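Local atomic coordinates of glycosyl transferase, group 1 family protein (PDB entry 4WAC), a protein that belongs to the group 1 family of glycosyl transferases and has the GT-B fold, with two Rossmann-like domains and a large antiparallel sheet as an added part. Residues M6-M11 against D38-I43; F10-E15 against S226-D231; E15-K20 against D53-A58; S308-I313 against S487-W492. All coordinates share one frame; numbering follows the deposited sequence.

Contact 1 of 4, residues M6-M11 against D38-I43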
# COMPACT_ATOMS: atom_id res chain seq x y z
N MET A 6 53.91 -4.47 23.07
CA MET A 6 52.50 -4.30 23.41
C MET A 6 51.78 -3.74 22.21
O MET A 6 50.62 -3.39 22.31
CB MET A 6 52.31 -3.37 24.62
CG MET A 6 52.52 -4.00 26.01
SD MET A 6 51.51 -5.47 26.27
CE MET A 6 50.33 -4.89 27.49
N LYS A 7 52.47 -3.65 21.06
CA LYS A 7 51.80 -3.35 19.78
C LYS A 7 50.68 -4.34 19.50
O LYS A 7 50.85 -5.54 19.72
CB LYS A 7 52.80 -3.39 18.62
CG LYS A 7 53.54 -2.08 18.39
CD LYS A 7 54.45 -2.16 17.15
CE LYS A 7 55.15 -0.82 16.90
NZ LYS A 7 55.81 -0.26 18.12
N LYS A 8 49.53 -3.85 19.04
CA LYS A 8 48.53 -4.75 18.50
C LYS A 8 47.80 -4.11 17.33
O LYS A 8 47.47 -2.93 17.37
CB LYS A 8 47.53 -5.17 19.56
CG LYS A 8 46.46 -6.12 19.00
CD LYS A 8 45.74 -6.94 20.07
CE LYS A 8 44.75 -7.91 19.40
NZ LYS A 8 43.95 -8.65 20.41
N ILE A 9 47.53 -4.91 16.30
CA ILE A 9 46.86 -4.43 15.11
C ILE A 9 45.42 -4.90 15.05
O ILE A 9 45.11 -6.09 15.28
CB ILE A 9 47.63 -4.89 13.87
CG1 ILE A 9 48.99 -4.20 13.85
CG2 ILE A 9 46.85 -4.60 12.60
CD1 ILE A 9 49.98 -4.86 12.87
N PHE A 10 44.51 -3.96 14.77
CA PHE A 10 43.10 -4.31 14.61
C PHE A 10 42.73 -4.02 13.16
O PHE A 10 42.87 -2.89 12.69
CB PHE A 10 42.22 -3.53 15.57
CG PHE A 10 42.46 -3.89 17.01
CD1 PHE A 10 43.52 -3.31 17.72
CD2 PHE A 10 41.65 -4.82 17.66
CE1 PHE A 10 43.75 -3.63 19.06
CE2 PHE A 10 41.87 -5.15 19.00
CZ PHE A 10 42.93 -4.56 19.71
N MET A 11 42.32 -5.06 12.44
CA MET A 11 42.07 -4.93 11.00
C MET A 11 40.57 -5.04 10.77
O MET A 11 39.92 -6.03 11.15
CB MET A 11 42.83 -5.99 10.23
CG MET A 11 44.25 -6.10 10.70
SD MET A 11 45.34 -7.09 9.64
CE MET A 11 44.49 -8.65 9.64
N ASP A 38 55.61 -11.64 15.68
CA ASP A 38 55.27 -11.38 17.08
C ASP A 38 54.43 -10.10 17.29
O ASP A 38 54.50 -9.46 18.34
CB ASP A 38 56.55 -11.31 17.95
CG ASP A 38 57.24 -12.67 18.12
OD1 ASP A 38 56.61 -13.72 17.85
OD2 ASP A 38 58.43 -12.69 18.51
N ILE A 39 53.64 -9.73 16.29
CA ILE A 39 52.65 -8.66 16.51
C ILE A 39 51.26 -9.16 16.23
O ILE A 39 50.91 -9.42 15.07
CB ILE A 39 52.90 -7.45 15.61
CG1 ILE A 39 54.32 -6.92 15.81
CG2 ILE A 39 51.82 -6.39 15.88
CD1 ILE A 39 54.61 -5.70 14.98
N PRO A 40 50.45 -9.29 17.28
CA PRO A 40 49.12 -9.85 17.06
C PRO A 40 48.34 -8.92 16.15
O PRO A 40 48.44 -7.69 16.26
CB PRO A 40 48.53 -9.93 18.47
CG PRO A 40 49.35 -8.95 19.30
CD PRO A 40 50.69 -8.88 18.68
N ALA A 41 47.61 -9.52 15.22
CA ALA A 41 46.81 -8.78 14.25
C ALA A 41 45.44 -9.45 14.13
O ALA A 41 45.30 -10.46 13.45
CB ALA A 41 47.54 -8.73 12.90
N ASP A 42 44.45 -8.92 14.82
CA ASP A 42 43.15 -9.56 14.83
C ASP A 42 42.19 -8.86 13.88
O ASP A 42 42.51 -7.80 13.35
CB ASP A 42 42.62 -9.63 16.26
CG ASP A 42 43.39 -10.65 17.09
OD1 ASP A 42 43.97 -11.60 16.52
OD2 ASP A 42 43.41 -10.54 18.33
N ILE A 43 41.02 -9.46 13.65
CA ILE A 43 40.03 -8.84 12.75
C ILE A 43 38.77 -8.34 13.47
O ILE A 43 38.28 -8.98 14.40
CB ILE A 43 39.65 -9.80 11.62
CG1 ILE A 43 40.90 -10.12 10.80
CG2 ILE A 43 38.52 -9.21 10.73
CD1 ILE A 43 40.69 -11.13 9.70

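Contact 2 of 4, residues F10-E15 against S226-D231. With ACT (acetate ion), chain C.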
# COMPACT_ATOMS: atom_id res chain seq x y z
N PHE A 10 44.51 -3.96 14.77
CA PHE A 10 43.10 -4.31 14.61
C PHE A 10 42.73 -4.02 13.16
O PHE A 10 42.87 -2.89 12.69
CB PHE A 10 42.22 -3.53 15.57
CG PHE A 10 42.46 -3.89 17.01
CD1 PHE A 10 43.52 -3.31 17.72
CD2 PHE A 10 41.65 -4.82 17.66
CE1 PHE A 10 43.75 -3.63 19.06
CE2 PHE A 10 41.87 -5.15 19.00
CZ PHE A 10 42.93 -4.56 19.71
N MET A 11 42.32 -5.06 12.44
CA MET A 11 42.07 -4.93 11.00
C MET A 11 40.57 -5.04 10.77
O MET A 11 39.92 -6.03 11.15
CB MET A 11 42.83 -5.99 10.23
CG MET A 11 44.25 -6.10 10.70
SD MET A 11 45.34 -7.09 9.64
CE MET A 11 44.49 -8.65 9.64
N MET A 12 40.01 -4.02 10.16
CA MET A 12 38.59 -3.81 10.13
C MET A 12 37.94 -4.07 8.82
O MET A 12 38.42 -3.66 7.82
CB MET A 12 38.31 -2.39 10.48
CG MET A 12 38.62 -2.09 11.91
SD MET A 12 38.23 -0.38 12.12
CE MET A 12 39.20 -0.06 13.55
N VAL A 13 36.80 -4.75 8.86
CA VAL A 13 36.05 -5.07 7.65
C VAL A 13 34.62 -5.40 8.10
O VAL A 13 34.40 -5.79 9.26
CB VAL A 13 36.71 -6.23 6.83
CG1 VAL A 13 36.63 -7.57 7.55
CG2 VAL A 13 36.13 -6.31 5.41
N HIS A 14 33.65 -5.23 7.20
CA HIS A 14 32.25 -5.33 7.62
C HIS A 14 31.93 -6.71 8.19
O HIS A 14 31.36 -6.81 9.27
CB HIS A 14 31.27 -5.01 6.48
CG HIS A 14 29.87 -4.81 6.97
ND1 HIS A 14 29.50 -3.68 7.68
CD2 HIS A 14 28.78 -5.61 6.93
CE1 HIS A 14 28.22 -3.80 8.04
NE2 HIS A 14 27.77 -4.95 7.60
N GLU A 15 32.31 -7.76 7.47
CA GLU A 15 32.00 -9.11 7.88
C GLU A 15 33.06 -10.08 7.42
O GLU A 15 33.84 -9.76 6.52
CB GLU A 15 30.67 -9.57 7.30
CG GLU A 15 30.70 -9.67 5.76
CD GLU A 15 29.59 -10.56 5.20
OE1 GLU A 15 29.14 -11.49 5.91
OE2 GLU A 15 29.16 -10.32 4.05
N SER A 226 48.36 0.77 19.85
CA SER A 226 47.15 0.27 19.17
C SER A 226 47.16 0.72 17.73
O SER A 226 47.18 1.93 17.45
CB SER A 226 45.88 0.79 19.84
OG SER A 226 45.64 0.12 21.05
N ILE A 227 47.16 -0.24 16.82
CA ILE A 227 47.15 0.06 15.40
C ILE A 227 45.84 -0.39 14.77
O ILE A 227 45.46 -1.57 14.88
CB ILE A 227 48.33 -0.59 14.70
CG1 ILE A 227 49.64 -0.05 15.30
CG2 ILE A 227 48.28 -0.29 13.20
CD1 ILE A 227 50.82 -0.98 15.16
N MET A 228 45.14 0.55 14.11
CA MET A 228 43.88 0.26 13.38
C MET A 228 44.12 0.31 11.88
O MET A 228 44.64 1.32 11.38
CB MET A 228 42.79 1.27 13.74
CG MET A 228 42.29 1.16 15.17
SD MET A 228 41.03 2.40 15.56
CE MET A 228 42.00 3.57 16.53
N ILE A 229 43.77 -0.76 11.18
CA ILE A 229 43.89 -0.86 9.72
C ILE A 229 42.51 -1.15 9.13
O ILE A 229 41.89 -2.19 9.45
CB ILE A 229 44.88 -1.99 9.26
CG1 ILE A 229 46.30 -1.73 9.77
CG2 ILE A 229 44.89 -2.14 7.73
CD1 ILE A 229 47.33 -2.79 9.30
N CYS A 230 42.00 -0.23 8.32
CA CYS A 230 40.67 -0.40 7.75
C CYS A 230 40.78 -0.89 6.32
O CYS A 230 41.34 -0.18 5.46
CB CYS A 230 39.87 0.90 7.78
SG CYS A 230 38.13 0.68 7.31
N ASP A 231 40.32 -2.11 6.06
CA ASP A 231 40.39 -2.66 4.70
C ASP A 231 39.11 -2.46 3.91
O ASP A 231 39.14 -2.10 2.72
CB ASP A 231 40.73 -4.16 4.72
CG ASP A 231 42.13 -4.42 5.27
OD1 ASP A 231 43.11 -4.28 4.51
OD2 ASP A 231 42.24 -4.78 6.45
C ACT C . 33.57 -3.81 4.02
O ACT C . 33.97 -3.67 5.20
OXT ACT C . 33.45 -2.73 3.40
CH3 ACT C . 33.27 -5.17 3.42

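Contact 3 of 4, residues E15-K20 against D53-A58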
# COMPACT_ATOMS: atom_id res chain seq x y z
N GLU A 15 32.31 -7.76 7.47
CA GLU A 15 32.00 -9.11 7.88
C GLU A 15 33.06 -10.08 7.42
O GLU A 15 33.84 -9.76 6.52
CB GLU A 15 30.67 -9.57 7.30
CG GLU A 15 30.70 -9.67 5.76
CD GLU A 15 29.59 -10.56 5.20
OE1 GLU A 15 29.14 -11.49 5.91
OE2 GLU A 15 29.16 -10.32 4.05
N LEU A 16 33.06 -11.27 8.03
CA LEU A 16 33.77 -12.43 7.50
C LEU A 16 32.76 -13.53 7.12
O LEU A 16 31.74 -13.72 7.77
CB LEU A 16 34.76 -12.97 8.54
CG LEU A 16 35.99 -12.14 8.89
CD1 LEU A 16 36.79 -12.82 10.02
CD2 LEU A 16 36.86 -11.93 7.66
N ASP A 17 33.04 -14.27 6.07
CA ASP A 17 32.21 -15.43 5.79
C ASP A 17 33.03 -16.53 5.13
O ASP A 17 34.09 -16.26 4.55
CB ASP A 17 31.02 -15.03 4.91
CG ASP A 17 29.77 -15.80 5.26
OD1 ASP A 17 29.89 -16.92 5.82
OD2 ASP A 17 28.66 -15.28 5.00
N VAL A 18 32.55 -17.76 5.21
CA VAL A 18 33.15 -18.83 4.41
C VAL A 18 32.83 -18.53 2.93
O VAL A 18 31.84 -17.85 2.63
CB VAL A 18 32.60 -20.21 4.82
CG1 VAL A 18 32.96 -20.51 6.25
CG2 VAL A 18 31.08 -20.25 4.63
N ASN A 19 33.65 -19.03 2.02
CA ASN A 19 33.42 -18.83 0.58
C ASN A 19 33.34 -17.36 0.18
O ASN A 19 32.77 -17.01 -0.85
CB ASN A 19 32.15 -19.56 0.12
CG ASN A 19 32.02 -20.97 0.68
OD1 ASN A 19 33.01 -21.71 0.77
ND2 ASN A 19 30.80 -21.34 1.08
N LYS A 20 33.90 -16.50 1.02
CA LYS A 20 34.03 -15.09 0.69
C LYS A 20 35.51 -14.80 0.58
O LYS A 20 36.23 -14.95 1.56
CB LYS A 20 33.39 -14.22 1.75
CG LYS A 20 33.34 -12.77 1.36
CD LYS A 20 33.14 -11.89 2.56
CE LYS A 20 32.99 -10.46 2.13
NZ LYS A 20 33.24 -9.51 3.26
N ASP A 53 30.50 -18.31 15.52
CA ASP A 53 31.39 -19.31 16.15
C ASP A 53 31.67 -20.41 15.14
O ASP A 53 32.83 -20.75 14.90
CB ASP A 53 30.77 -19.87 17.43
CG ASP A 53 30.92 -18.91 18.62
OD1 ASP A 53 31.57 -17.84 18.45
OD2 ASP A 53 30.35 -19.18 19.70
N GLU A 54 30.61 -20.89 14.47
CA GLU A 54 30.71 -22.02 13.56
C GLU A 54 31.48 -21.55 12.36
O GLU A 54 32.35 -22.26 11.86
CB GLU A 54 29.32 -22.56 13.16
CG GLU A 54 28.58 -23.36 14.26
CD GLU A 54 27.71 -22.48 15.22
OE1 GLU A 54 27.80 -21.24 15.15
OE2 GLU A 54 26.93 -23.05 16.03
N ILE A 55 31.21 -20.34 11.91
CA ILE A 55 31.88 -19.79 10.73
C ILE A 55 33.42 -19.61 10.91
O ILE A 55 34.21 -19.95 10.03
CB ILE A 55 31.22 -18.45 10.34
CG1 ILE A 55 29.89 -18.75 9.62
CG2 ILE A 55 32.18 -17.58 9.51
CD1 ILE A 55 29.08 -17.50 9.23
N ILE A 56 33.84 -19.10 12.06
CA ILE A 56 35.26 -18.90 12.30
C ILE A 56 35.94 -20.27 12.41
O ILE A 56 37.01 -20.49 11.83
CB ILE A 56 35.52 -18.05 13.59
CG1 ILE A 56 34.91 -16.64 13.49
CG2 ILE A 56 36.99 -18.01 13.92
CD1 ILE A 56 35.31 -15.81 12.23
N LYS A 57 35.29 -21.20 13.12
CA LYS A 57 35.82 -22.55 13.36
C LYS A 57 36.03 -23.23 12.01
O LYS A 57 37.04 -23.91 11.79
CB LYS A 57 34.87 -23.36 14.25
CG LYS A 57 34.24 -24.58 13.55
CD LYS A 57 33.05 -25.17 14.32
CE LYS A 57 32.09 -25.94 13.40
NZ LYS A 57 31.03 -26.62 14.20
N ALA A 58 35.11 -22.99 11.08
CA ALA A 58 35.18 -23.65 9.79
C ALA A 58 36.27 -23.01 8.94
O ALA A 58 37.00 -23.70 8.23
CB ALA A 58 33.81 -23.60 9.07

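Contact 4 of 4, residues S308-I313 against S487-W492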
# COMPACT_ATOMS: atom_id res chain seq x y z
N SER A 308 52.63 -3.76 -0.94
CA SER A 308 52.04 -4.91 -1.58
C SER A 308 51.47 -5.94 -0.60
O SER A 308 51.93 -6.06 0.52
CB SER A 308 53.09 -5.58 -2.47
OG SER A 308 52.85 -6.97 -2.57
N ASN A 309 50.46 -6.69 -1.02
CA ASN A 309 50.10 -7.89 -0.30
C ASN A 309 51.28 -8.82 -0.10
O ASN A 309 52.18 -8.89 -0.94
CB ASN A 309 48.99 -8.67 -1.01
CG ASN A 309 47.66 -7.95 -0.99
OD1 ASN A 309 47.09 -7.64 -2.04
ND2 ASN A 309 47.17 -7.62 0.21
N PHE A 310 51.27 -9.54 1.01
CA PHE A 310 52.20 -10.61 1.22
C PHE A 310 51.93 -11.68 0.18
O PHE A 310 50.79 -11.87 -0.23
CB PHE A 310 52.09 -11.16 2.64
CG PHE A 310 52.57 -10.19 3.69
CD1 PHE A 310 53.92 -10.14 4.05
CD2 PHE A 310 51.68 -9.31 4.31
CE1 PHE A 310 54.37 -9.22 5.01
CE2 PHE A 310 52.12 -8.39 5.29
CZ PHE A 310 53.47 -8.35 5.65
N VAL A 311 52.97 -12.38 -0.28
CA VAL A 311 52.75 -13.48 -1.21
C VAL A 311 53.31 -14.78 -0.65
O VAL A 311 54.42 -14.83 -0.15
CB VAL A 311 53.36 -13.20 -2.59
CG1 VAL A 311 53.12 -14.40 -3.51
CG2 VAL A 311 52.75 -11.95 -3.19
N LYS A 312 52.49 -15.82 -0.74
CA LYS A 312 52.80 -17.11 -0.16
C LYS A 312 53.14 -18.09 -1.26
O LYS A 312 52.37 -18.24 -2.22
CB LYS A 312 51.62 -17.63 0.66
CG LYS A 312 51.85 -19.02 1.22
CD LYS A 312 50.60 -19.54 1.89
CE LYS A 312 50.86 -20.87 2.57
NZ LYS A 312 49.65 -21.34 3.30
N ILE A 313 54.27 -18.77 -1.13
CA ILE A 313 54.75 -19.65 -2.19
C ILE A 313 54.39 -21.10 -1.92
O ILE A 313 55.14 -21.82 -1.26
CB ILE A 313 56.27 -19.55 -2.38
CG1 ILE A 313 56.72 -18.09 -2.37
CG2 ILE A 313 56.67 -20.24 -3.67
CD1 ILE A 313 56.06 -17.25 -3.43
N SER A 487 60.64 -7.97 3.01
CA SER A 487 60.59 -6.66 2.37
C SER A 487 59.28 -5.93 2.71
O SER A 487 59.31 -4.75 3.11
CB SER A 487 60.77 -6.82 0.85
OG SER A 487 59.91 -7.81 0.30
N ILE A 488 58.15 -6.63 2.58
CA ILE A 488 56.83 -6.05 2.88
C ILE A 488 56.76 -5.63 4.35
O ILE A 488 56.49 -4.46 4.69
CB ILE A 488 55.67 -7.05 2.59
CG1 ILE A 488 55.72 -7.59 1.16
CG2 ILE A 488 54.34 -6.41 2.85
CD1 ILE A 488 55.46 -6.54 0.13
N LEU A 489 57.00 -6.61 5.22
CA LEU A 489 56.95 -6.42 6.67
C LEU A 489 57.67 -5.15 7.13
O LEU A 489 57.18 -4.40 7.97
CB LEU A 489 57.54 -7.65 7.34
CG LEU A 489 57.39 -7.79 8.84
CD1 LEU A 489 55.91 -7.69 9.19
CD2 LEU A 489 57.94 -9.16 9.23
N GLU A 490 58.84 -4.90 6.53
CA GLU A 490 59.66 -3.76 6.88
C GLU A 490 58.94 -2.46 6.55
O GLU A 490 59.04 -1.48 7.31
CB GLU A 490 61.03 -3.86 6.17
CG GLU A 490 62.03 -2.72 6.51
CD GLU A 490 63.45 -2.91 5.91
OE1 GLU A 490 63.70 -3.93 5.22
OE2 GLU A 490 64.32 -2.04 6.12
N LYS A 491 58.20 -2.43 5.45
CA LYS A 491 57.51 -1.20 5.07
C LYS A 491 56.41 -0.87 6.09
O LYS A 491 56.18 0.30 6.43
CB LYS A 491 56.93 -1.30 3.66
CG LYS A 491 57.91 -1.82 2.64
CD LYS A 491 57.59 -1.31 1.26
CE LYS A 491 58.41 -2.03 0.21
NZ LYS A 491 58.14 -1.50 -1.15
N TRP A 492 55.75 -1.93 6.58
CA TRP A 492 54.74 -1.79 7.63
C TRP A 492 55.34 -1.19 8.89
O TRP A 492 54.87 -0.16 9.40
CB TRP A 492 54.09 -3.14 7.95
CG TRP A 492 53.00 -3.57 6.98
CD1 TRP A 492 52.97 -4.70 6.21
CD2 TRP A 492 51.78 -2.86 6.70
NE1 TRP A 492 51.80 -4.75 5.47
CE2 TRP A 492 51.06 -3.63 5.75
CE3 TRP A 492 51.23 -1.67 7.16
CZ2 TRP A 492 49.82 -3.23 5.26
CZ3 TRP A 492 49.99 -1.26 6.66
CH2 TRP A 492 49.30 -2.04 5.73

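Contact 1 of 4, residues M6-M11 against D38-I43
Lys7 starts the contact by laying its carbonyl O against the ring of Pro40, 3.5 Å from Pro40 CD, while its own CD carbon nears Ile39 CD1. Strands 8-11 and 41-43 then run side by side in parallel. They belong to the beta-alpha-beta unit of strand 8-12, helix 23-36 and strand 41-45, in the N-terminal Rossmann-like domain. Lys8 lies on the other face of the sheet from Ile9. With CG anti to the backbone N (chi1 180°), the side chain crosses the Pro40 ring at about a right angle, CG near CG. The extended chain then carries Lys8 NZ to Asp42 OD2 in a 2.9 Å salt bridge. NZ arrives on the anti side, 28° out of the carboxylate plane. Asp42 has further partners: Lys70 also pairs with OD2, and Tyr35 OH bonds OD1. Ile9 bonds the other strand through both its N and its O. Its N gives a nearly straight bond to Pro40 O (2.9 Å), and its O receives Asp42 N. Its CD1 rests on Ile39 CG2 at 3.8 Å, and its CB lies beside Ala41 CB, on the face that Phe34 of helix 23-36 covers. Phe10 turns to the face of Asp42. Met11 N closes the ladder on Asp42 O. The Met11 chain bends at its last torsion, chi3 -58°, and this sets CE 4.0 Å from Ile43 CG1.

Contact 2 of 4, residues F10-E15 against S226-D231
The Phe10 ring meets the neighbouring strand at its edge. Ile227 O lies near the ring plane, 3.9 Å from Phe10 CD1, and the same oxygen accepts the Phe10 N-H at 2.6 Å. Ile220 from a nearby loop packs on this ring. The other flat group is the Asp231 carboxylate, whose OD2 lies 4.0 Å from Met11 CB. Its stronger partners are outside the two segments: Arg30 forms a salt bridge and His254 a hydrogen bond, both to OD1.

Strands 8-12 and 226-230 are parallel neighbours in the middle of the seven-stranded N-terminal sheet. Ile229 uses both its N and its O. Its N binds Phe10 O, and its O takes the Met12 N-H at 2.7 Å. Asp231 N then bonds to Met12 O at 3.0 Å. On the face of Phe10, two methionines cross. The extended Met12 chain (chi2 180°) reaches back two residues along the neighbouring strand, from the level of its bridge partner Cys230. Met12 CE touches CG and SD of Met228, the SD at 3.7 Å. Met239 of helix 236-240 packs against both side chains.

Further along, His14 N donates to acetate O at 2.6 Å, with an angle of 139° at the hydrogen, and Val13 CG2 touches the same oxygen. The acetate probably came from the crystallisation liquor. The His14 N-H and the Ser235 hydroxyl both bond it, consistent with a site that can accept a small anion.

Contact 3 of 4, residues E15-K20 against D53-A58
Ile55 of helix 52-61 points at the loop and meets Leu16, Asp17 and Val18. The loop is the one that follows the first strand of the N-terminal Rossmann-like domain and leads into helix 23-36. The contact as a whole is small: the two segments bury 225 Å² between them, and no hydrogen bond joins them. Its tighter part centres on Ile55 and on Leu16, both buried. Ile55 CD1 lies 3.6 Å from Asp17 OD1. Next to it, the tip of Leu16 meets the tip of Ile56, CD1 to CD1 at 4.0 Å. Ile56 leaves the helix pointing away from the loop, but the bend at chi2 (-54°) brings its CD1 back. Met71 of strand 71-73 packs on both Leu16 and Ile56, and Phe28 of helix 23-36 also touches Leu16.

The solvent side is the turn. Asp17 to Lys20 form a type II beta turn, with the exposed Asn19 at its third position. Asp17 OD1 accepts the Val18 N-H, but the bond is weak. Lys20 reaches back along the loop, and its NZ makes a weak, 3.3 Å bond to Glu15 O. Firmer polar ties run to residues just before and at the start of the helix: Lys49 NZ binds Leu16 O, and Tyr52 OH binds Leu16 N. At the turn, Val18 CG1 rests on about one helical turn, 4.0 Å from Ile55 O and 4.3 Å from Ala58 CB.

Contact 4 of 4, residues S308-I313 against S487-W492
Ser308, which lies against Ile488, donates its OG to Asn309 O at 2.6 Å. The hydroxyl comes in tilted from the carbonyl plane. Gln410 NE2 is a second, weak partner of the same OG. Ile488 packs on Ser308: Ile488 CG2 is 3.4 Å from Ser308 O, and Ile488 CD1 3.6 Å from Ser308 CB. A bend at chi2 of Ile488 (-67°) turns CD1 to that side.

Ile488 also packs on the Phe310 ring. Its CG2 stands over one face, 3.6 Å from the ring centroid and 18° off the normal, in a CH-pi contact. Ile488 CB lies 3.5 Å from Phe310 CE1.

Segment 308-313 belongs to the connection from strand 304-306, the last of the N-terminal sheet, to strand 326-329 of the second Rossmann-like domain. Helix 485-496 is the final helix of the chain. It follows the second domain in sequence but packs on the first, the C-terminal crossing known from GT-B enzymes. Helix 23-36 of the first domain borders the same contact, with Asn29 and Glu33 against Phe310.

Beyond Ile488, Phe310 meets two more residues of the helix. Leu489 CB lies 4.2 Å from Phe310 CE1. Trp492 meets the ring rim to rim, neither ring over the face of the other. The planes of Phe310 and the five-membered indole ring are 20° apart, and Phe310 CZ comes within 3.7 Å of Trp492 CD1. Phe34 packs edge-to-face with the tryptophan.

How the contacts relate
The first strand of the chain, 8-12, serves contacts 1 and 2. Contact 1 closes first, over helix 23-36, and adds strand 41-45 on one flank. Contact 3 opens in the loop after the same strand and closes on helix 52-61, so it crosses contact 1. Contact 2 closes far later, when strand 226-230 joins the other flank, and contact 3 nests inside its loop. The ten-stranded antiparallel sheet lies within that loop too. Contacts 1 and 2 share Phe10 and Met11; contacts 2 and 3 share Glu15. Contact 4 comes last, in series, and ties the interdomain connection to the final helix. Trp492 of that helix touches Ile229, linking contact 4 to the N-terminal sheet.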